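Local coordinates for phosphate transport system protein phoU (Streptococcus pneumoniae, PDB 2I0M) that probably helps to regulate the uptake of phosphate and forms a homodimer whose subunits bind zinc ions, at residues S128-L133 against D195-I200; V80-S85 against C201-Y206. All blocks are in the same frame, centred on the assembly; numbering follows the deposited sequence.

Contact 1: S128-L133 against D195-I200. With ZN (zinc ion), chain B.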
ATOM      1  N   SER A 128     -11.932  -6.491 -12.780  1.00 41.66           N
ATOM      2  CA  SER A 128     -13.356  -6.496 -12.507  1.00 41.48           C
ATOM      3  C   SER A 128     -13.636  -6.011 -11.089  1.00 40.79           C
ATOM      4  O   SER A 128     -14.657  -5.390 -10.842  1.00 41.25           O
ATOM      5  CB  SER A 128     -13.997  -7.854 -12.800  1.00 41.05           C
ATOM      6  OG  SER A 128     -13.759  -8.765 -11.759  1.00 42.63           O
ATOM      7  N   MET A 129     -12.701  -6.266 -10.182  1.00 40.54           N
ATOM      8  CA  MET A 129     -12.737  -5.718  -8.824  1.00 38.95           C
ATOM      9  C   MET A 129     -12.812  -4.191  -8.856  1.00 40.37           C
ATOM     10  O   MET A 129     -13.631  -3.605  -8.140  1.00 40.74           O
ATOM     11  CB  MET A 129     -11.522  -6.180  -8.010  1.00 39.27           C
ATOM     12  CG  MET A 129     -11.654  -7.551  -7.295  1.00 37.46           C
ATOM     13  SD  MET A 129     -10.055  -8.135  -6.578  1.00 34.02           S
ATOM     14  CE  MET A 129      -9.958  -7.082  -5.143  1.00 35.80           C
ATOM     15  N   LEU A 130     -11.979  -3.541  -9.680  1.00 40.70           N
ATOM     16  CA  LEU A 130     -12.016  -2.082  -9.775  1.00 41.19           C
ATOM     17  C   LEU A 130     -13.299  -1.585 -10.439  1.00 41.89           C
ATOM     18  O   LEU A 130     -13.886  -0.601  -9.989  1.00 42.89           O
ATOM     19  CB  LEU A 130     -10.803  -1.540 -10.529  1.00 41.26           C
ATOM     20  CG  LEU A 130     -10.690  -0.019 -10.638  1.00 40.67           C
ATOM     21  CD1 LEU A 130     -10.720   0.639  -9.229  1.00 39.34           C
ATOM     22  CD2 LEU A 130      -9.420   0.379 -11.373  1.00 42.16           C
ATOM     23  N   ALA A 131     -13.723  -2.253 -11.508  1.00 41.91           N
ATOM     24  CA  ALA A 131     -14.941  -1.873 -12.227  1.00 42.57           C
ATOM     25  C   ALA A 131     -16.163  -1.993 -11.315  1.00 42.79           C
ATOM     26  O   ALA A 131     -17.042  -1.128 -11.311  1.00 42.77           O
ATOM     27  CB  ALA A 131     -15.110  -2.725 -13.472  1.00 42.02           C
ATOM     28  N   ASP A 132     -16.215  -3.078 -10.552  1.00 43.50           N
ATOM     29  CA  ASP A 132     -17.238  -3.249  -9.513  1.00 44.45           C
ATOM     30  C   ASP A 132     -17.196  -2.127  -8.469  1.00 44.18           C
ATOM     31  O   ASP A 132     -18.216  -1.521  -8.166  1.00 44.69           O
ATOM     32  CB  ASP A 132     -17.108  -4.618  -8.836  1.00 44.33           C
ATOM     33  CG  ASP A 132     -17.512  -5.780  -9.761  1.00 46.77           C
ATOM     34  OD1 ASP A 132     -18.076  -5.562 -10.858  1.00 46.17           O
ATOM     35  OD2 ASP A 132     -17.253  -6.937  -9.378  1.00 52.11           O
ATOM     36  N   LEU A 133     -16.002  -1.816  -7.979  1.00 44.53           N
ATOM     37  CA  LEU A 133     -15.815  -0.752  -6.999  1.00 44.53           C
ATOM     38  C   LEU A 133     -16.344   0.587  -7.507  1.00 44.42           C
ATOM     39  O   LEU A 133     -17.074   1.265  -6.800  1.00 45.07           O
ATOM     40  CB  LEU A 133     -14.344  -0.633  -6.586  1.00 44.23           C
ATOM     41  CG  LEU A 133     -13.979   0.525  -5.634  1.00 44.98           C
ATOM     42  CD1 LEU A 133     -14.732   0.411  -4.285  1.00 43.86           C
ATOM     43  CD2 LEU A 133     -12.484   0.621  -5.397  1.00 44.55           C
ATOM     44  N   ASP A 195      -4.804  -5.079  -3.569  1.00 45.09           N
ATOM     45  CA  ASP A 195      -4.762  -4.677  -2.180  1.00 44.88           C
ATOM     46  C   ASP A 195      -5.289  -3.249  -1.973  1.00 43.43           C
ATOM     47  O   ASP A 195      -6.080  -3.014  -1.058  1.00 42.44           O
ATOM     48  CB  ASP A 195      -3.335  -4.791  -1.646  1.00 46.32           C
ATOM     49  CG  ASP A 195      -3.029  -6.150  -1.058  1.00 50.91           C
ATOM     50  OD1 ASP A 195      -3.980  -6.911  -0.754  1.00 56.63           O
ATOM     51  OD2 ASP A 195      -1.817  -6.459  -0.868  1.00 57.07           O
ATOM     52  N   TYR A 196      -4.844  -2.297  -2.797  1.00 41.86           N
ATOM     53  CA  TYR A 196      -5.390  -0.925  -2.716  1.00 41.36           C
ATOM     54  C   TYR A 196      -6.906  -0.829  -2.943  1.00 40.61           C
ATOM     55  O   TYR A 196      -7.582  -0.046  -2.276  1.00 39.76           O
ATOM     56  CB  TYR A 196      -4.652   0.054  -3.637  1.00 41.11           C
ATOM     57  CG  TYR A 196      -3.261   0.386  -3.160  1.00 41.31           C
ATOM     58  CD1 TYR A 196      -3.057   1.063  -1.952  1.00 40.98           C
ATOM     59  CD2 TYR A 196      -2.135   0.012  -3.903  1.00 42.30           C
ATOM     60  CE1 TYR A 196      -1.756   1.370  -1.486  1.00 38.28           C
ATOM     61  CE2 TYR A 196      -0.840   0.310  -3.444  1.00 40.64           C
ATOM     62  CZ  TYR A 196      -0.672   0.994  -2.250  1.00 40.40           C
ATOM     63  OH  TYR A 196       0.596   1.287  -1.805  1.00 43.22           O
ATOM     64  N   ILE A 197      -7.431  -1.611  -3.884  1.00 40.60           N
ATOM     65  CA  ILE A 197      -8.889  -1.727  -4.086  1.00 40.67           C
ATOM     66  C   ILE A 197      -9.585  -2.123  -2.782  1.00 41.31           C
ATOM     67  O   ILE A 197     -10.626  -1.545  -2.427  1.00 41.71           O
ATOM     68  CB  ILE A 197      -9.237  -2.747  -5.203  1.00 40.71           C
ATOM     69  CG1 ILE A 197      -8.713  -2.239  -6.557  1.00 39.89           C
ATOM     70  CG2 ILE A 197     -10.737  -3.003  -5.267  1.00 40.21           C
ATOM     71  CD1 ILE A 197      -8.721  -3.277  -7.666  1.00 40.94           C
ATOM     72  N   ALA A 198      -9.008  -3.105  -2.081  1.00 41.17           N
ATOM     73  CA  ALA A 198      -9.525  -3.586  -0.811  1.00 41.71           C
ATOM     74  C   ALA A 198      -9.477  -2.474   0.251  1.00 41.77           C
ATOM     75  O   ALA A 198     -10.425  -2.293   1.000  1.00 42.59           O
ATOM     76  CB  ALA A 198      -8.716  -4.817  -0.343  1.00 41.92           C
ATOM     77  N   ASN A 199      -8.361  -1.756   0.313  1.00 41.64           N
ATOM     78  CA  ASN A 199      -8.249  -0.534   1.077  1.00 41.90           C
ATOM     79  C   ASN A 199      -9.348   0.505   0.771  1.00 41.57           C
ATOM     80  O   ASN A 199      -9.851   1.135   1.688  1.00 41.98           O
ATOM     81  CB  ASN A 199      -6.853   0.082   0.906  1.00 42.45           C
ATOM     82  CG  ASN A 199      -5.760  -0.679   1.677  1.00 45.27           C
ATOM     83  OD1 ASN A 199      -4.582  -0.685   1.274  1.00 48.87           O
ATOM     84  ND2 ASN A 199      -6.140  -1.310   2.781  1.00 45.44           N
ATOM     85  N   ILE A 200      -9.748   0.665  -0.489  1.00 41.51           N
ATOM     86  CA  ILE A 200     -10.774   1.667  -0.818  1.00 41.60           C
ATOM     87  C   ILE A 200     -12.130   1.170  -0.333  1.00 42.06           C
ATOM     88  O   ILE A 200     -12.930   1.942   0.200  1.00 42.57           O
ATOM     89  CB  ILE A 200     -10.799   2.060  -2.314  1.00 41.52           C
ATOM     90  CG1 ILE A 200      -9.450   2.649  -2.751  1.00 42.20           C
ATOM     91  CG2 ILE A 200     -11.912   3.078  -2.588  1.00 42.15           C
ATOM     92  CD1 ILE A 200      -9.302   2.819  -4.249  1.00 41.10           C
TER
HETATM   93 ZN    ZN B 217      -3.496  -9.191  -1.720  1.00 57.88          ZN
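Ile197 reaches across from helix 177-209 to meet Met129, Leu130 and Leu133 of helix 117-136. Its CG1 stands anti to the carbonyl carbon and chi2 of 167° carries CD1 outward, to 3.8 Å from Leu130 N. The same methyl lies 3.9 Å from Leu130 CB and 4.0 Å from Met129 CB, so the backbone and the first side-chain carbons of the facing helix receive it. The other branch, Ile197 CG2, faces Leu133 CD2 at 4.0 Å. This Leu133 methyl also touches Ile200, 3.8 Å from Ile200 CG2, with the two side chains crossing at about a right angle.

The short segments run almost parallel, their axes 20° apart and no closer than 10.1 Å. This is consistent with the first and last helices of an up-down-up bundle in the second PhoU domain, whose middle helix is interrupted between 142-150 and 152-168. No hydrogen bond crosses between the segments, and all five touching residues are buried.

Packing is looser toward Met129 CE, which a bend at chi3 (76°) turns to within only 4.2 Å of Ile197 CG2. Ser128, Ala131 and Asp132 are partly exposed and make no contact with 195-200, although Leu130 and Ala131 touch helix 5-35. On helix 177-209 the CB of Asp195 points away from 128-133, and its carboxylate binds a metal. Asp195 OD1 holds the zinc ion at 2.5 Å, with Glu191 and Asp156 also binding it, in a site that also includes Asp152; Asp195 packs on Arg192 of the second subunit as well.

Contact 2: V80-S85 against C201-Y206; sequences VISIMS and CERLVY
Arg203 turns toward Ser82 and Ser85 through its first torsions: chi1 of -157° sets CG anti to the backbone N, and a bend at chi2 (84°) carries CD toward Ser85, with a further bend at chi3. Arg203 CG thereby rests 3.7 Å from Ser82 CA, and the next carbon, Arg203 CD, comes as near as 3.0 Å to Ser85 OG, a tight approach with no hydrogen bond. Ser85 OG lies at the guanidinium edge, near its plane. Over one face sits Ile81 CG2, 3.9 Å above that plane and displaced toward the rim.

The helices run antiparallel, with 174° between their segments, and Ser82 and Arg203 have the nearest CA atoms, 6.0 Å apart. Helix 74-105 belongs to the first PhoU domain and helix 177-209 to the second, each probably the last helix of its bundle, so the contact joins the two domains.

Tyr206, one turn beyond Arg203, receives the guanidinium edge-on: Arg203 NH2 stands 3.2 Å above the ring plane, over its centre. At the ring's edge Ser82 OG approaches Tyr206 CE2 to 3.6 Å, while its hydrogen bond goes back to Arg78 O in its own helix. Farther out, Ile81 CD1 meets Tyr206 OH at 3.9 Å. Arg203 NH1 forms a salt bridge with Glu60 of the second subunit, which probably balances its charge.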
ATOM      1  N   VAL A  80     -15.404  13.500   2.594  1.00 42.15           N
ATOM      2  CA  VAL A  80     -14.241  14.204   2.053  1.00 42.01           C
ATOM      3  C   VAL A  80     -12.920  13.482   2.441  1.00 42.47           C
ATOM      4  O   VAL A  80     -12.000  13.380   1.617  1.00 41.86           O
ATOM      5  CB  VAL A  80     -14.262  15.700   2.465  1.00 41.80           C
ATOM      6  CG1 VAL A  80     -12.985  16.405   2.084  1.00 41.52           C
ATOM      7  CG2 VAL A  80     -15.450  16.404   1.840  1.00 42.22           C
ATOM      8  N   ILE A  81     -12.855  12.960   3.670  1.00 42.34           N
ATOM      9  CA  ILE A  81     -11.695  12.187   4.137  1.00 43.32           C
ATOM     10  C   ILE A  81     -11.535  10.903   3.315  1.00 43.37           C
ATOM     11  O   ILE A  81     -10.426  10.477   3.025  1.00 43.71           O
ATOM     12  CB  ILE A  81     -11.806  11.837   5.654  1.00 43.77           C
ATOM     13  CG1 ILE A  81     -11.685  13.108   6.526  1.00 44.57           C
ATOM     14  CG2 ILE A  81     -10.740  10.795   6.064  1.00 44.46           C
ATOM     15  CD1 ILE A  81     -11.916  12.883   8.041  1.00 43.05           C
ATOM     16  N   SER A  82     -12.655  10.304   2.928  1.00 43.42           N
ATOM     17  CA  SER A  82     -12.656   9.088   2.128  1.00 43.52           C
ATOM     18  C   SER A  82     -12.159   9.330   0.703  1.00 43.18           C
ATOM     19  O   SER A  82     -11.483   8.492   0.140  1.00 42.73           O
ATOM     20  CB  SER A  82     -14.060   8.474   2.096  1.00 43.62           C
ATOM     21  OG  SER A  82     -14.474   8.109   3.399  1.00 45.96           O
ATOM     22  N   ILE A  83     -12.528  10.464   0.118  1.00 43.67           N
ATOM     23  CA  ILE A  83     -12.075  10.835  -1.217  1.00 44.26           C
ATOM     24  C   ILE A  83     -10.556  11.110  -1.195  1.00 44.95           C
ATOM     25  O   ILE A  83      -9.821  10.592  -2.035  1.00 44.74           O
ATOM     26  CB  ILE A  83     -12.857  12.052  -1.761  1.00 44.19           C
ATOM     27  CG1 ILE A  83     -14.366  11.735  -1.913  1.00 44.42           C
ATOM     28  CG2 ILE A  83     -12.213  12.590  -3.033  1.00 43.63           C
ATOM     29  CD1 ILE A  83     -14.795  10.846  -3.110  1.00 43.75           C
ATOM     30  N   MET A  84     -10.095  11.873  -0.205  1.00 46.10           N
ATOM     31  CA  MET A  84      -8.671  12.209  -0.066  1.00 47.76           C
ATOM     32  C   MET A  84      -7.823  10.960   0.054  1.00 47.38           C
ATOM     33  O   MET A  84      -6.824  10.809  -0.635  1.00 47.48           O
ATOM     34  CB  MET A  84      -8.430  13.091   1.151  1.00 47.66           C
ATOM     35  CG  MET A  84      -8.879  14.523   0.976  1.00 49.20           C
ATOM     36  SD  MET A  84      -8.083  15.647   2.158  1.00 50.35           S
ATOM     37  CE  MET A  84      -9.411  16.770   2.502  1.00 49.51           C
ATOM     38  N   SER A  85      -8.262  10.051   0.913  1.00 47.68           N
ATOM     39  CA  SER A  85      -7.571   8.797   1.150  1.00 47.66           C
ATOM     40  C   SER A  85      -7.645   7.860  -0.053  1.00 47.21           C
ATOM     41  O   SER A  85      -6.673   7.211  -0.386  1.00 47.69           O
ATOM     42  CB  SER A  85      -8.164   8.134   2.397  1.00 48.14           C
ATOM     43  OG  SER A  85      -8.086   6.718   2.302  1.00 51.32           O
ATOM     44  N   CYS A 201     -12.336  -0.139  -0.468  1.00 42.46           N
ATOM     45  CA  CYS A 201     -13.468  -0.857   0.117  1.00 42.58           C
ATOM     46  C   CYS A 201     -13.655  -0.632   1.621  1.00 42.35           C
ATOM     47  O   CYS A 201     -14.752  -0.344   2.059  1.00 42.00           O
ATOM     48  CB  CYS A 201     -13.382  -2.352  -0.221  1.00 42.05           C
ATOM     49  SG  CYS A 201     -13.652  -2.734  -1.982  1.00 44.09           S
ATOM     50  N   GLU A 202     -12.583  -0.766   2.403  1.00 43.14           N
ATOM     51  CA  GLU A 202     -12.619  -0.515   3.855  1.00 43.29           C
ATOM     52  C   GLU A 202     -12.990   0.929   4.194  1.00 42.51           C
ATOM     53  O   GLU A 202     -13.729   1.179   5.133  1.00 42.32           O
ATOM     54  CB  GLU A 202     -11.278  -0.847   4.510  1.00 43.37           C
ATOM     55  CG  GLU A 202     -10.837  -2.297   4.358  1.00 45.52           C
ATOM     56  CD  GLU A 202      -9.550  -2.608   5.118  1.00 46.09           C
ATOM     57  OE1 GLU A 202      -9.558  -3.544   5.937  1.00 50.50           O
ATOM     58  OE2 GLU A 202      -8.526  -1.924   4.891  1.00 50.69           O
ATOM     59  N   ARG A 203     -12.455   1.868   3.428  1.00 42.41           N
ATOM     60  CA  ARG A 203     -12.806   3.288   3.526  1.00 42.68           C
ATOM     61  C   ARG A 203     -14.305   3.509   3.306  1.00 41.97           C
ATOM     62  O   ARG A 203     -14.923   4.364   3.936  1.00 41.69           O
ATOM     63  CB  ARG A 203     -12.014   4.079   2.468  1.00 42.56           C
ATOM     64  CG  ARG A 203     -11.838   5.545   2.763  1.00 43.31           C
ATOM     65  CD  ARG A 203     -10.638   5.821   3.695  1.00 45.59           C
ATOM     66  NE  ARG A 203     -11.094   6.178   5.033  1.00 45.79           N
ATOM     67  CZ  ARG A 203     -10.337   6.688   5.997  1.00 43.32           C
ATOM     68  NH1 ARG A 203      -9.049   6.938   5.799  1.00 40.93           N
ATOM     69  NH2 ARG A 203     -10.897   6.960   7.169  1.00 43.22           N
ATOM     70  N   LEU A 204     -14.871   2.731   2.392  1.00 41.92           N
ATOM     71  CA  LEU A 204     -16.309   2.754   2.124  1.00 42.03           C
ATOM     72  C   LEU A 204     -17.095   2.214   3.330  1.00 42.01           C
ATOM     73  O   LEU A 204     -18.149   2.760   3.683  1.00 41.55           O
ATOM     74  CB  LEU A 204     -16.602   1.950   0.854  1.00 42.03           C
ATOM     75  CG  LEU A 204     -17.613   2.367  -0.223  1.00 43.54           C
ATOM     76  CD1 LEU A 204     -17.858   3.876  -0.263  1.00 43.96           C
ATOM     77  CD2 LEU A 204     -17.146   1.842  -1.608  1.00 42.06           C
ATOM     78  N   VAL A 205     -16.578   1.173   3.989  1.00 41.91           N
ATOM     79  CA  VAL A 205     -17.294   0.655   5.164  1.00 43.00           C
ATOM     80  C   VAL A 205     -17.244   1.677   6.306  1.00 42.84           C
ATOM     81  O   VAL A 205     -18.250   1.903   6.967  1.00 42.31           O
ATOM     82  CB  VAL A 205     -16.932  -0.837   5.561  1.00 42.70           C
ATOM     83  CG1 VAL A 205     -15.465  -1.025   5.722  1.00 45.04           C
ATOM     84  CG2 VAL A 205     -17.638  -1.271   6.859  1.00 42.83           C
ATOM     85  N   TYR A 206     -16.083   2.318   6.478  1.00 43.15           N
ATOM     86  CA  TYR A 206     -15.885   3.426   7.411  1.00 43.32           C
ATOM     87  C   TYR A 206     -16.849   4.589   7.163  1.00 43.43           C
ATOM     88  O   TYR A 206     -17.279   5.265   8.094  1.00 42.77           O
ATOM     89  CB  TYR A 206     -14.430   3.914   7.337  1.00 44.24           C
ATOM     90  CG  TYR A 206     -14.231   5.375   7.657  1.00 44.25           C
ATOM     91  CD1 TYR A 206     -13.956   5.801   8.965  1.00 45.96           C
ATOM     92  CD2 TYR A 206     -14.309   6.334   6.651  1.00 44.20           C
ATOM     93  CE1 TYR A 206     -13.766   7.166   9.257  1.00 46.53           C
ATOM     94  CE2 TYR A 206     -14.130   7.679   6.920  1.00 45.50           C
ATOM     95  CZ  TYR A 206     -13.851   8.093   8.213  1.00 46.79           C
ATOM     96  OH  TYR A 206     -13.683   9.442   8.445  1.00 48.55           O
TER

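Helix 177-209 serves both contacts consecutively, through 195-200 and then 201-206. Their centres are 12 Å apart, and they meet where Leu133 CD1 packs on Leu204 CD2 at 3.9 Å. The centre of contact 1 lies about 7 Å from the chain centre and that of contact 2 about 15 Å; all touching residues of contact 1 are buried, while Ser85 of contact 2 is partly exposed. Contact 1 is internal to one PhoU bundle and parallel, with only apolar side-chain contacts and no hydrogen bond. Contact 2 joins the two bundles, antiparallel, and mixes serine hydroxyls, an arginine and a tyrosine. Both border the second subunit, contact 2 also through a salt bridge.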